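Local coordinates for protein prolyl oligopeptidase (Novosphingobium capsulatum, PDB 1YR2) that probably hydrolyses oligopeptides on the carboxyl side of proline, and to a lesser extent alanine, as a serine endopeptidase of the prolyl oligopeptidase family, at residues V121-N126 / L136-D141; Q132-V137 / L151-T156; W188-F193 / E205-K210; L223-A228 / Y241-W246. All coordinates share one frame; numbering follows the deposited sequence.

Contact 1: residues V121-N126 / L136-D141; sequences VFYSWN and LVRPAD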
# COMPACT_ATOMS: atom_id res chain seq x y z
N VAL A 121 -9.60 -19.85 -19.01
CA VAL A 121 -9.34 -18.79 -18.06
C VAL A 121 -7.99 -19.08 -17.37
O VAL A 121 -7.72 -20.22 -16.99
CB VAL A 121 -10.52 -18.63 -17.06
CG1 VAL A 121 -10.73 -19.84 -16.25
CG2 VAL A 121 -10.29 -17.44 -16.13
N PHE A 122 -7.18 -18.04 -17.19
CA PHE A 122 -5.81 -18.07 -16.65
C PHE A 122 -5.75 -17.19 -15.40
O PHE A 122 -6.28 -16.07 -15.40
CB PHE A 122 -4.76 -17.55 -17.66
CG PHE A 122 -4.79 -18.22 -19.00
CD1 PHE A 122 -5.73 -17.89 -19.95
CD2 PHE A 122 -3.85 -19.19 -19.32
CE1 PHE A 122 -5.76 -18.51 -21.19
CE2 PHE A 122 -3.85 -19.78 -20.56
CZ PHE A 122 -4.79 -19.49 -21.49
N TYR A 123 -5.14 -17.71 -14.34
CA TYR A 123 -5.02 -16.95 -13.10
C TYR A 123 -3.91 -17.50 -12.24
O TYR A 123 -3.65 -18.68 -12.22
CB TYR A 123 -6.37 -16.93 -12.33
CG TYR A 123 -6.89 -18.32 -12.04
CD1 TYR A 123 -7.51 -19.05 -13.02
CD2 TYR A 123 -6.71 -18.91 -10.80
CE1 TYR A 123 -7.99 -20.32 -12.80
CE2 TYR A 123 -7.17 -20.19 -10.55
CZ TYR A 123 -7.79 -20.90 -11.57
OH TYR A 123 -8.24 -22.18 -11.37
N SER A 124 -3.22 -16.61 -11.55
CA SER A 124 -2.25 -17.02 -10.55
C SER A 124 -2.97 -17.57 -9.29
O SER A 124 -4.10 -17.16 -8.99
CB SER A 124 -1.30 -15.84 -10.26
OG SER A 124 -1.90 -14.88 -9.43
N TRP A 125 -2.29 -18.47 -8.57
CA TRP A 125 -2.74 -19.00 -7.31
C TRP A 125 -1.55 -19.34 -6.46
O TRP A 125 -0.61 -19.92 -6.93
CB TRP A 125 -3.60 -20.25 -7.49
CG TRP A 125 -4.11 -20.80 -6.23
CD1 TRP A 125 -5.16 -20.36 -5.54
CD2 TRP A 125 -3.60 -21.92 -5.51
NE1 TRP A 125 -5.35 -21.10 -4.40
CE2 TRP A 125 -4.42 -22.09 -4.37
CE3 TRP A 125 -2.55 -22.83 -5.72
CZ2 TRP A 125 -4.22 -23.12 -3.46
CZ3 TRP A 125 -2.35 -23.83 -4.82
CH2 TRP A 125 -3.18 -23.99 -3.70
N ASN A 126 -1.63 -18.95 -5.20
CA ASN A 126 -0.71 -19.37 -4.16
C ASN A 126 -1.47 -20.05 -3.04
O ASN A 126 -2.45 -19.56 -2.61
CB ASN A 126 0.02 -18.14 -3.61
CG ASN A 126 1.34 -18.50 -2.91
OD1 ASN A 126 1.35 -19.31 -1.97
ND2 ASN A 126 2.47 -17.88 -3.37
N LEU A 136 -2.26 -21.11 -13.08
CA LEU A 136 -3.29 -22.08 -13.37
C LEU A 136 -4.15 -21.71 -14.56
O LEU A 136 -4.32 -20.53 -14.94
CB LEU A 136 -4.23 -22.26 -12.17
CG LEU A 136 -3.56 -22.58 -10.84
CD1 LEU A 136 -4.60 -23.02 -9.89
CD2 LEU A 136 -2.48 -23.60 -11.00
N VAL A 137 -4.71 -22.75 -15.15
CA VAL A 137 -5.60 -22.59 -16.28
C VAL A 137 -6.72 -23.60 -16.16
O VAL A 137 -6.56 -24.71 -15.66
CB VAL A 137 -4.85 -22.83 -17.62
CG1 VAL A 137 -4.33 -24.27 -17.71
CG2 VAL A 137 -5.74 -22.49 -18.80
N ARG A 138 -7.89 -23.23 -16.62
CA ARG A 138 -8.98 -24.21 -16.69
C ARG A 138 -9.98 -23.80 -17.77
O ARG A 138 -9.89 -22.69 -18.27
CB ARG A 138 -9.64 -24.35 -15.32
CG ARG A 138 -10.53 -23.16 -14.92
CD ARG A 138 -11.15 -23.32 -13.49
NE ARG A 138 -11.94 -22.12 -13.17
CZ ARG A 138 -12.10 -21.63 -11.98
NH1 ARG A 138 -11.61 -22.25 -10.92
NH2 ARG A 138 -12.82 -20.55 -11.82
N PRO A 139 -10.90 -24.66 -18.19
CA PRO A 139 -11.90 -24.21 -19.17
C PRO A 139 -12.72 -23.02 -18.65
O PRO A 139 -13.06 -22.96 -17.47
CB PRO A 139 -12.77 -25.46 -19.40
CG PRO A 139 -11.82 -26.62 -19.03
CD PRO A 139 -11.09 -26.08 -17.82
N ALA A 140 -13.06 -22.11 -19.56
CA ALA A 140 -13.75 -20.87 -19.21
C ALA A 140 -15.10 -21.14 -18.60
O ALA A 140 -15.55 -20.36 -17.79
CB ALA A 140 -13.91 -19.97 -20.44
N ASP A 141 -15.72 -22.23 -18.99
CA ASP A 141 -17.01 -22.65 -18.44
C ASP A 141 -16.92 -23.63 -17.24
O ASP A 141 -17.93 -24.19 -16.84
CB ASP A 141 -17.78 -23.35 -19.56
CG ASP A 141 -17.11 -24.65 -19.99
OD1 ASP A 141 -16.05 -24.58 -20.67
OD2 ASP A 141 -17.53 -25.78 -19.68
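The Tyr123 ring carries CB of Leu136 over one face, 4.1 Å from CB to the ring centroid, and the Phe122 ring carries CG2 of Val137 in the same way on the other side of the sheet, also a CH-pi contact. The two strands, 121-126 and 136-139, are the inner pair of a four-stranded antiparallel blade of the N-terminal beta-propeller. Tyr123 reaches Leu136 because its CG takes the crowded position between backbone N and carbonyl carbon (chi1 56°), which swings the ring across the neighbouring strand. Beyond the ring the extended Arg138 crosses at about a right angle, one face of its guanidinium turned to the tyrosine. The pair Tyr123 OH and Arg138 NH1 is badly angled for a hydrogen bond; NH1 instead makes a salt bridge with Glu448 and bonds to the carbonyl of Thr146. An alanine here in place of Tyr123 would take away the ring over Leu136 CB, and would probably loosen the packing on this face. CD1 of Leu136 also meets CB of Trp125 at 3.8 Å, while the indole NE1 bonds to Glu109. On the Phe122 side, Trp168 and Ala170 of strand 163-170 pack against the ring. In the backbone, Val121 pairs with Arg138 and Tyr123 with Leu136, and the straightest bond runs from Val121 N to Arg138 O, 2.9 Å with 172° at the hydrogen.

Contact 2: residues Q132-V137 / L151-T156; sequences QSQLLV and LLDPNT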
# COMPACT_ATOMS: atom_id res chain seq x y z
N GLN A 132 6.64 -18.49 -4.84
CA GLN A 132 6.04 -17.84 -6.00
C GLN A 132 4.69 -18.47 -6.30
O GLN A 132 4.50 -19.65 -6.13
CB GLN A 132 6.92 -17.97 -7.27
CG GLN A 132 8.33 -17.34 -7.21
CD GLN A 132 9.11 -17.61 -8.49
OE1 GLN A 132 8.77 -17.07 -9.53
NE2 GLN A 132 10.12 -18.48 -8.42
N SER A 133 3.75 -17.68 -6.79
CA SER A 133 2.49 -18.22 -7.25
C SER A 133 2.67 -19.11 -8.47
O SER A 133 3.58 -18.89 -9.28
CB SER A 133 1.56 -17.10 -7.63
OG SER A 133 1.05 -16.48 -6.51
N GLN A 134 1.81 -20.12 -8.60
CA GLN A 134 1.68 -20.87 -9.83
C GLN A 134 0.75 -20.12 -10.78
O GLN A 134 0.01 -19.30 -10.33
CB GLN A 134 1.03 -22.21 -9.54
CG GLN A 134 1.80 -23.10 -8.54
CD GLN A 134 1.05 -24.38 -8.15
OE1 GLN A 134 -0.16 -24.35 -8.02
NE2 GLN A 134 1.77 -25.48 -7.91
N LEU A 135 0.84 -20.46 -12.06
CA LEU A 135 -0.13 -20.04 -13.08
C LEU A 135 -0.98 -21.27 -13.38
O LEU A 135 -0.48 -22.31 -13.85
CB LEU A 135 0.56 -19.56 -14.35
CG LEU A 135 -0.44 -19.01 -15.40
CD1 LEU A 135 -1.26 -17.92 -14.84
CD2 LEU A 135 0.34 -18.61 -16.65
N LEU A 136 -2.26 -21.11 -13.08
CA LEU A 136 -3.29 -22.08 -13.37
C LEU A 136 -4.15 -21.71 -14.56
O LEU A 136 -4.32 -20.53 -14.94
CB LEU A 136 -4.23 -22.26 -12.17
CG LEU A 136 -3.56 -22.58 -10.84
CD1 LEU A 136 -4.60 -23.02 -9.89
CD2 LEU A 136 -2.48 -23.60 -11.00
N VAL A 137 -4.71 -22.75 -15.15
CA VAL A 137 -5.60 -22.59 -16.28
C VAL A 137 -6.72 -23.60 -16.16
O VAL A 137 -6.56 -24.71 -15.66
CB VAL A 137 -4.85 -22.83 -17.62
CG1 VAL A 137 -4.33 -24.27 -17.71
CG2 VAL A 137 -5.74 -22.49 -18.80
N LEU A 151 -0.22 -24.72 -15.11
CA LEU A 151 0.37 -24.38 -16.38
C LEU A 151 1.83 -23.98 -16.21
O LEU A 151 2.66 -24.46 -16.98
CB LEU A 151 -0.43 -23.25 -17.05
CG LEU A 151 -0.00 -22.91 -18.47
CD1 LEU A 151 -0.03 -24.13 -19.44
CD2 LEU A 151 -0.89 -21.79 -19.01
N LEU A 152 2.15 -23.10 -15.27
CA LEU A 152 3.54 -22.89 -14.84
C LEU A 152 3.68 -23.01 -13.33
O LEU A 152 2.83 -22.54 -12.59
CB LEU A 152 4.04 -21.50 -15.25
CG LEU A 152 3.91 -21.07 -16.72
CD1 LEU A 152 4.15 -19.57 -16.83
CD2 LEU A 152 4.89 -21.86 -17.53
N ASP A 153 4.74 -23.68 -12.88
CA ASP A 153 5.10 -23.68 -11.48
C ASP A 153 6.54 -23.22 -11.28
O ASP A 153 7.47 -24.01 -11.29
CB ASP A 153 4.91 -25.04 -10.85
CG ASP A 153 5.02 -24.97 -9.33
OD1 ASP A 153 5.55 -23.96 -8.80
OD2 ASP A 153 4.55 -25.84 -8.59
N PRO A 154 6.72 -21.93 -11.08
CA PRO A 154 8.06 -21.35 -10.99
C PRO A 154 8.89 -21.89 -9.83
O PRO A 154 10.12 -21.88 -9.92
CB PRO A 154 7.80 -19.87 -10.86
CG PRO A 154 6.39 -19.68 -11.25
CD PRO A 154 5.67 -20.91 -10.94
N ASN A 155 8.24 -22.42 -8.79
CA ASN A 155 8.92 -23.01 -7.66
C ASN A 155 9.72 -24.27 -8.05
O ASN A 155 10.66 -24.62 -7.36
CB ASN A 155 7.92 -23.34 -6.52
CG ASN A 155 7.08 -22.17 -6.12
OD1 ASN A 155 7.58 -21.21 -5.54
ND2 ASN A 155 5.79 -22.20 -6.47
N THR A 156 9.35 -24.96 -9.13
CA THR A 156 10.11 -26.14 -9.63
C THR A 156 11.27 -25.75 -10.53
O THR A 156 12.02 -26.61 -10.98
CB THR A 156 9.21 -27.08 -10.46
OG1 THR A 156 8.78 -26.40 -11.66
CG2 THR A 156 7.93 -27.44 -9.74
O HOH W 1 10.14 -20.05 -5.86
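One carbonyl oxygen takes two consecutive amides: Leu135 O accepts from Leu151 N at 2.7 Å, nearly along the C=O axis, and from Leu152 N at 3.1 Å on a lone pair. Two residues of one strand thus stand opposite the single Leu135 of the other, a classic beta bulge. Leu135 lies alongside both Leu151 and Leu152, its CD2 touching Leu152 CD1 and Leu151 CD2; CG of Leu135 is anti to its backbone N (chi1 -176°), and Leu177 of strand 176-183 packs against both Leu135 and Leu152. The bulge sits where the outermost strand of the propeller blade, 149-152, pairs with strand 134-139, just before the chain turns into the 3-10 segment 154-156. There Asp153 forms an Asx turn, its OD1 accepting from Asn155 N and, on the syn lone pair, from Asn155 ND2. Its other oxygen, OD2, is met from above the carboxylate plane by Gln134 NE2 at 2.9 Å, amide and carboxylate lying 86° apart. An alanine at Asp153 would lack the bonds of both carboxylate oxygens, and would probably leave the Asn155 amide and the turn less firmly held. That amide grips the backbone of Gln132 twice: OD1 accepts from Gln132 N at 3.0 Å and ND2 gives to Gln132 O at 2.9 Å. The Gln132 side chain crosses Pro154 obliquely and reaches Leu165 N and Thr163 O, while a water joins Gln132 NE2 to Asn155 OD1.

Contact 3: residues W188-F193 / E205-K210; sequences WRTVKF and ELKWVK
Val191, Leu206 and Val209 form the tightly packed, buried part of the contact: CG2 of Val191 meets CG2 of Val209, and CB of Val191 meets CB of Leu206, which is backed by Tyr224. The face of Trp188, Lys192 and Glu205 is looser and more open to solvent. Here the Trp188 ring has a partner on each side. The edge of Trp208 points at one face in a T-shaped stack, planes at 85° and six-membered centroids 5.1 Å apart, with Trp208 CE3 over the indole. Over the opposite face lies the end of Lys210, bent at chi3 (51°), so that NZ stands 4.0 Å from the six-membered centroid of Trp188 in a cation-pi contact; NZ also bonds to Asn240, and Lys210 makes a cation-pi contact with Phe227. Lys207, bent at chi2, folds back so that NZ gives a 2.8 Å hydrogen bond to Thr190 OG1. At the exposed margin Lys192 and Glu205 run side by side, yet NZ and OE2 remain 4.1 Å apart, too far for a salt bridge. Between Arg189 and Val191 the pairing slips by one residue, a beta bulge, and a water spans Arg189 O and Trp208 N. A bulged outermost strand that turns a corner at Trp208, paired antiparallel with strand 188-193, forms the outer part of a four-stranded beta-propeller blade.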
# COMPACT_ATOMS: atom_id res chain seq x y z
N TRP A 188 17.53 -8.17 -17.03
CA TRP A 188 17.31 -8.86 -18.30
C TRP A 188 16.20 -9.91 -18.10
O TRP A 188 16.03 -10.43 -16.99
CB TRP A 188 18.58 -9.57 -18.76
CG TRP A 188 19.73 -8.66 -19.22
CD1 TRP A 188 21.00 -8.57 -18.67
CD2 TRP A 188 19.72 -7.77 -20.34
NE1 TRP A 188 21.75 -7.65 -19.37
CE2 TRP A 188 21.00 -7.15 -20.40
CE3 TRP A 188 18.75 -7.41 -21.30
CZ2 TRP A 188 21.33 -6.19 -21.38
CZ3 TRP A 188 19.07 -6.49 -22.27
CH2 TRP A 188 20.37 -5.89 -22.31
N ARG A 189 15.49 -10.25 -19.17
CA ARG A 189 14.49 -11.28 -19.15
C ARG A 189 14.68 -12.19 -20.34
O ARG A 189 15.27 -11.80 -21.37
CB ARG A 189 13.11 -10.67 -19.21
CG ARG A 189 12.74 -9.86 -18.01
CD ARG A 189 12.55 -10.65 -16.72
NE ARG A 189 12.14 -9.77 -15.64
CZ ARG A 189 12.98 -9.14 -14.83
NH1 ARG A 189 14.28 -9.25 -14.97
NH2 ARG A 189 12.50 -8.36 -13.89
N THR A 190 14.20 -13.42 -20.20
CA THR A 190 14.11 -14.32 -21.33
C THR A 190 12.62 -14.55 -21.50
O THR A 190 11.95 -14.87 -20.52
CB THR A 190 14.75 -15.66 -21.05
OG1 THR A 190 16.15 -15.48 -20.77
CG2 THR A 190 14.61 -16.63 -22.31
N VAL A 191 12.09 -14.36 -22.71
CA VAL A 191 10.68 -14.66 -22.94
C VAL A 191 10.55 -16.04 -23.54
O VAL A 191 11.23 -16.36 -24.46
CB VAL A 191 10.03 -13.64 -23.85
CG1 VAL A 191 8.60 -14.01 -24.13
CG2 VAL A 191 10.10 -12.23 -23.17
N LYS A 192 9.69 -16.87 -22.96
CA LYS A 192 9.51 -18.27 -23.36
C LYS A 192 8.01 -18.44 -23.64
O LYS A 192 7.19 -17.57 -23.33
CB LYS A 192 9.92 -19.19 -22.23
CG LYS A 192 11.39 -19.19 -21.94
CD LYS A 192 11.78 -20.16 -20.87
CE LYS A 192 13.20 -19.86 -20.42
NZ LYS A 192 13.76 -20.91 -19.54
N PHE A 193 7.65 -19.58 -24.18
CA PHE A 193 6.28 -19.84 -24.57
C PHE A 193 5.92 -21.29 -24.18
O PHE A 193 6.74 -22.21 -24.27
CB PHE A 193 6.12 -19.65 -26.10
CG PHE A 193 6.47 -18.26 -26.61
CD1 PHE A 193 7.79 -17.91 -26.89
CD2 PHE A 193 5.46 -17.31 -26.84
CE1 PHE A 193 8.10 -16.65 -27.33
CE2 PHE A 193 5.75 -16.07 -27.33
CZ PHE A 193 7.05 -15.71 -27.58
N GLU A 205 12.59 -18.75 -27.80
CA GLU A 205 13.03 -17.98 -26.67
C GLU A 205 13.55 -16.67 -27.18
O GLU A 205 14.26 -16.60 -28.22
CB GLU A 205 14.11 -18.68 -25.86
CG GLU A 205 13.78 -20.05 -25.29
CD GLU A 205 14.81 -20.49 -24.26
OE1 GLU A 205 15.91 -19.89 -24.22
OE2 GLU A 205 14.52 -21.41 -23.49
N LEU A 206 13.22 -15.61 -26.45
CA LEU A 206 13.63 -14.28 -26.82
C LEU A 206 14.60 -13.82 -25.75
O LEU A 206 14.28 -13.86 -24.54
CB LEU A 206 12.44 -13.31 -26.91
CG LEU A 206 11.31 -13.71 -27.89
CD1 LEU A 206 10.21 -12.73 -27.79
CD2 LEU A 206 11.76 -13.76 -29.33
N LYS A 207 15.79 -13.39 -26.20
CA LYS A 207 16.84 -12.90 -25.32
C LYS A 207 16.96 -11.38 -25.46
O LYS A 207 16.44 -10.77 -26.40
CB LYS A 207 18.20 -13.60 -25.62
CG LYS A 207 18.23 -15.11 -25.35
CD LYS A 207 17.93 -15.39 -23.90
CE LYS A 207 18.26 -16.83 -23.46
NZ LYS A 207 18.21 -16.89 -21.96
N TRP A 208 17.58 -10.79 -24.44
CA TRP A 208 17.88 -9.35 -24.32
C TRP A 208 16.66 -8.50 -24.15
O TRP A 208 16.64 -7.31 -24.49
CB TRP A 208 18.77 -8.86 -25.45
CG TRP A 208 19.89 -9.79 -25.67
CD1 TRP A 208 20.07 -10.61 -26.75
CD2 TRP A 208 20.94 -10.08 -24.76
NE1 TRP A 208 21.20 -11.37 -26.58
CE2 TRP A 208 21.76 -11.07 -25.37
CE3 TRP A 208 21.31 -9.59 -23.49
CZ2 TRP A 208 22.91 -11.59 -24.74
CZ3 TRP A 208 22.45 -10.10 -22.87
CH2 TRP A 208 23.24 -11.09 -23.50
N VAL A 209 15.63 -9.10 -23.59
CA VAL A 209 14.39 -8.40 -23.31
C VAL A 209 14.63 -7.71 -21.98
O VAL A 209 15.26 -8.28 -21.08
CB VAL A 209 13.27 -9.41 -23.18
CG1 VAL A 209 12.00 -8.77 -22.71
CG2 VAL A 209 13.07 -10.15 -24.51
N LYS A 210 14.19 -6.48 -21.86
CA LYS A 210 14.36 -5.76 -20.62
C LYS A 210 13.41 -4.63 -20.54
O LYS A 210 13.18 -3.92 -21.53
CB LYS A 210 15.81 -5.27 -20.46
CG LYS A 210 16.03 -4.39 -19.21
CD LYS A 210 17.50 -4.07 -18.88
CE LYS A 210 18.31 -3.53 -19.99
NZ LYS A 210 19.73 -3.27 -19.50
O HOH W 2 18.16 -12.31 -21.80

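Contact 4: residues L223-A228 / Y241-W246; sequences LYSRFA and YNQTVW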
# COMPACT_ATOMS: atom_id res chain seq x y z
N LEU A 223 4.69 -8.69 -29.63
CA LEU A 223 5.49 -7.46 -29.50
C LEU A 223 6.17 -7.38 -28.14
O LEU A 223 5.56 -7.68 -27.10
CB LEU A 223 4.59 -6.22 -29.62
CG LEU A 223 3.97 -5.96 -30.97
CD1 LEU A 223 2.79 -5.01 -30.84
CD2 LEU A 223 4.98 -5.36 -31.92
N TYR A 224 7.42 -6.95 -28.16
CA TYR A 224 8.23 -6.87 -26.96
C TYR A 224 9.29 -5.78 -27.15
O TYR A 224 9.52 -5.29 -28.25
CB TYR A 224 8.89 -8.23 -26.67
CG TYR A 224 9.96 -8.66 -27.68
CD1 TYR A 224 9.61 -9.26 -28.90
CD2 TYR A 224 11.30 -8.47 -27.41
CE1 TYR A 224 10.58 -9.62 -29.80
CE2 TYR A 224 12.28 -8.80 -28.34
CZ TYR A 224 11.91 -9.44 -29.51
OH TYR A 224 12.89 -9.82 -30.39
N SER A 225 9.91 -5.38 -26.06
CA SER A 225 10.98 -4.41 -26.10
C SER A 225 12.28 -5.05 -25.65
O SER A 225 12.29 -5.93 -24.80
CB SER A 225 10.65 -3.22 -25.20
OG SER A 225 9.41 -2.63 -25.61
N ARG A 226 13.37 -4.63 -26.29
CA ARG A 226 14.68 -5.18 -26.05
C ARG A 226 15.77 -4.10 -26.26
O ARG A 226 15.49 -3.02 -26.75
CB ARG A 226 14.97 -6.35 -26.96
CG ARG A 226 14.99 -6.03 -28.47
CD ARG A 226 15.65 -7.15 -29.31
NE ARG A 226 17.08 -7.11 -29.05
CZ ARG A 226 17.97 -8.02 -29.47
NH1 ARG A 226 17.58 -9.02 -30.24
NH2 ARG A 226 19.26 -7.87 -29.13
N PHE A 227 16.99 -4.47 -25.89
CA PHE A 227 18.18 -3.65 -26.05
C PHE A 227 19.21 -4.43 -26.86
O PHE A 227 19.10 -5.63 -27.01
CB PHE A 227 18.81 -3.29 -24.71
CG PHE A 227 17.95 -2.38 -23.88
CD1 PHE A 227 16.87 -2.89 -23.15
CD2 PHE A 227 18.23 -1.03 -23.81
CE1 PHE A 227 16.05 -2.03 -22.37
CE2 PHE A 227 17.42 -0.20 -23.06
CZ PHE A 227 16.31 -0.72 -22.33
N ALA A 228 20.23 -3.74 -27.35
CA ALA A 228 21.31 -4.40 -28.10
C ALA A 228 21.99 -5.46 -27.24
O ALA A 228 22.13 -5.28 -26.04
CB ALA A 228 22.35 -3.40 -28.58
N TYR A 241 20.29 2.35 -22.90
CA TYR A 241 20.01 3.18 -24.09
C TYR A 241 19.46 2.44 -25.30
O TYR A 241 19.75 1.27 -25.55
CB TYR A 241 21.26 3.98 -24.55
CG TYR A 241 21.88 4.82 -23.44
CD1 TYR A 241 21.08 5.47 -22.50
CD2 TYR A 241 23.26 4.95 -23.31
CE1 TYR A 241 21.64 6.24 -21.46
CE2 TYR A 241 23.83 5.70 -22.28
CZ TYR A 241 22.99 6.34 -21.35
OH TYR A 241 23.53 7.08 -20.34
N ASN A 242 18.68 3.17 -26.09
CA ASN A 242 18.21 2.70 -27.39
C ASN A 242 17.30 1.47 -27.32
O ASN A 242 17.34 0.59 -28.19
CB ASN A 242 19.40 2.48 -28.33
CG ASN A 242 20.02 3.79 -28.74
OD1 ASN A 242 19.34 4.65 -29.30
ND2 ASN A 242 21.29 3.94 -28.49
N GLN A 243 16.44 1.45 -26.32
CA GLN A 243 15.44 0.42 -26.27
C GLN A 243 14.58 0.44 -27.56
O GLN A 243 14.21 1.50 -28.10
CB GLN A 243 14.54 0.62 -25.05
CG GLN A 243 13.54 -0.52 -24.87
CD GLN A 243 12.69 -0.41 -23.60
OE1 GLN A 243 12.17 0.67 -23.29
NE2 GLN A 243 12.58 -1.53 -22.85
N THR A 244 14.29 -0.73 -28.09
CA THR A 244 13.53 -0.85 -29.35
C THR A 244 12.40 -1.89 -29.25
O THR A 244 12.53 -2.85 -28.53
CB THR A 244 14.44 -1.14 -30.56
OG1 THR A 244 15.22 -2.30 -30.31
CG2 THR A 244 15.47 -0.06 -30.71
N VAL A 245 11.30 -1.63 -29.94
CA VAL A 245 10.14 -2.51 -29.99
C VAL A 245 10.29 -3.38 -31.24
O VAL A 245 10.57 -2.84 -32.30
CB VAL A 245 8.84 -1.72 -30.02
CG1 VAL A 245 7.62 -2.69 -30.06
CG2 VAL A 245 8.74 -0.83 -28.86
N TRP A 246 10.18 -4.70 -31.07
CA TRP A 246 10.24 -5.72 -32.13
C TRP A 246 9.03 -6.64 -32.10
O TRP A 246 8.32 -6.73 -31.07
CB TRP A 246 11.47 -6.58 -31.95
CG TRP A 246 12.75 -5.87 -32.06
CD1 TRP A 246 13.31 -4.96 -31.18
CD2 TRP A 246 13.70 -6.00 -33.14
NE1 TRP A 246 14.53 -4.54 -31.65
CE2 TRP A 246 14.81 -5.17 -32.83
CE3 TRP A 246 13.72 -6.76 -34.34
CZ2 TRP A 246 15.92 -5.06 -33.68
CZ3 TRP A 246 14.81 -6.65 -35.17
CH2 TRP A 246 15.91 -5.80 -34.84
O HOH W 3 20.59 -0.88 -26.90
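Strands 223-226 and 244-246 run antiparallel at 148°, with Tyr224-Trp246 and Arg226-Thr244 as hydrogen-bonded pairs whose donors lie nearly along the C=O axes, and Ser225-Val245 as the non-hydrogen-bonded pair between them. On the face of Tyr224 and Arg226, the Trp246 indole is covered on one face by the aliphatic part of Arg226: Arg226 CD stands 3.9 Å from the five-membered centroid, a CH-pi contact, and Arg226 CG comes to 3.4 Å from Trp246 CD1. A 2.7 Å hydrogen bond from Trp246 NE1 to Thr244 OG1 of its own strand fixes the turn of the indole. Bent at chi3 (-72°), the arginine turns its charged end back to Phe227 O, which both NE and NH2 grip side-on. These are the two inner strands of a four-stranded propeller blade. Tyr224 sets CZ against Trp246 CB at 3.8 Å, its ring slid well away from the indole, and its OH bonds to Asp257 and Gln254. Past the paired strands, Gln243 lays CB over one face of the Phe227 ring, 3.9 Å from the centroid; the end of its extended chain bonds to His271 N and Phe211 O. Tyr241 O lies at the edge of the same ring, 3.3 Å from Phe227 CD2, and accepts from a water that in turn accepts a hydrogen bond from Ala228 N.

Overall arrangement
All four contacts lie in the N-terminal beta-propeller, joining neighbouring strands in three successive four-stranded blades. Contacts 1 and 2 belong to one blade and interlock through strand 134-139, contact 2 opening on the segment where contact 1 ends, so their centres are only 11 Å apart; contacts 3 and 4 then follow in series. Contact 3 joins the two last strands of the next blade, its nearest atoms about 7 Å from contact 2. Contact 4, in the third blade, touches contact 3: Trp208 O and Phe227 N probably form a hydrogen bond. Contacts 1 and 4 lie farthest apart, with centres 30 Å from each other. These blades help build the propeller that, as in other prolyl oligopeptidases, probably covers the alpha/beta-hydrolase domain and restricts access to oligopeptides.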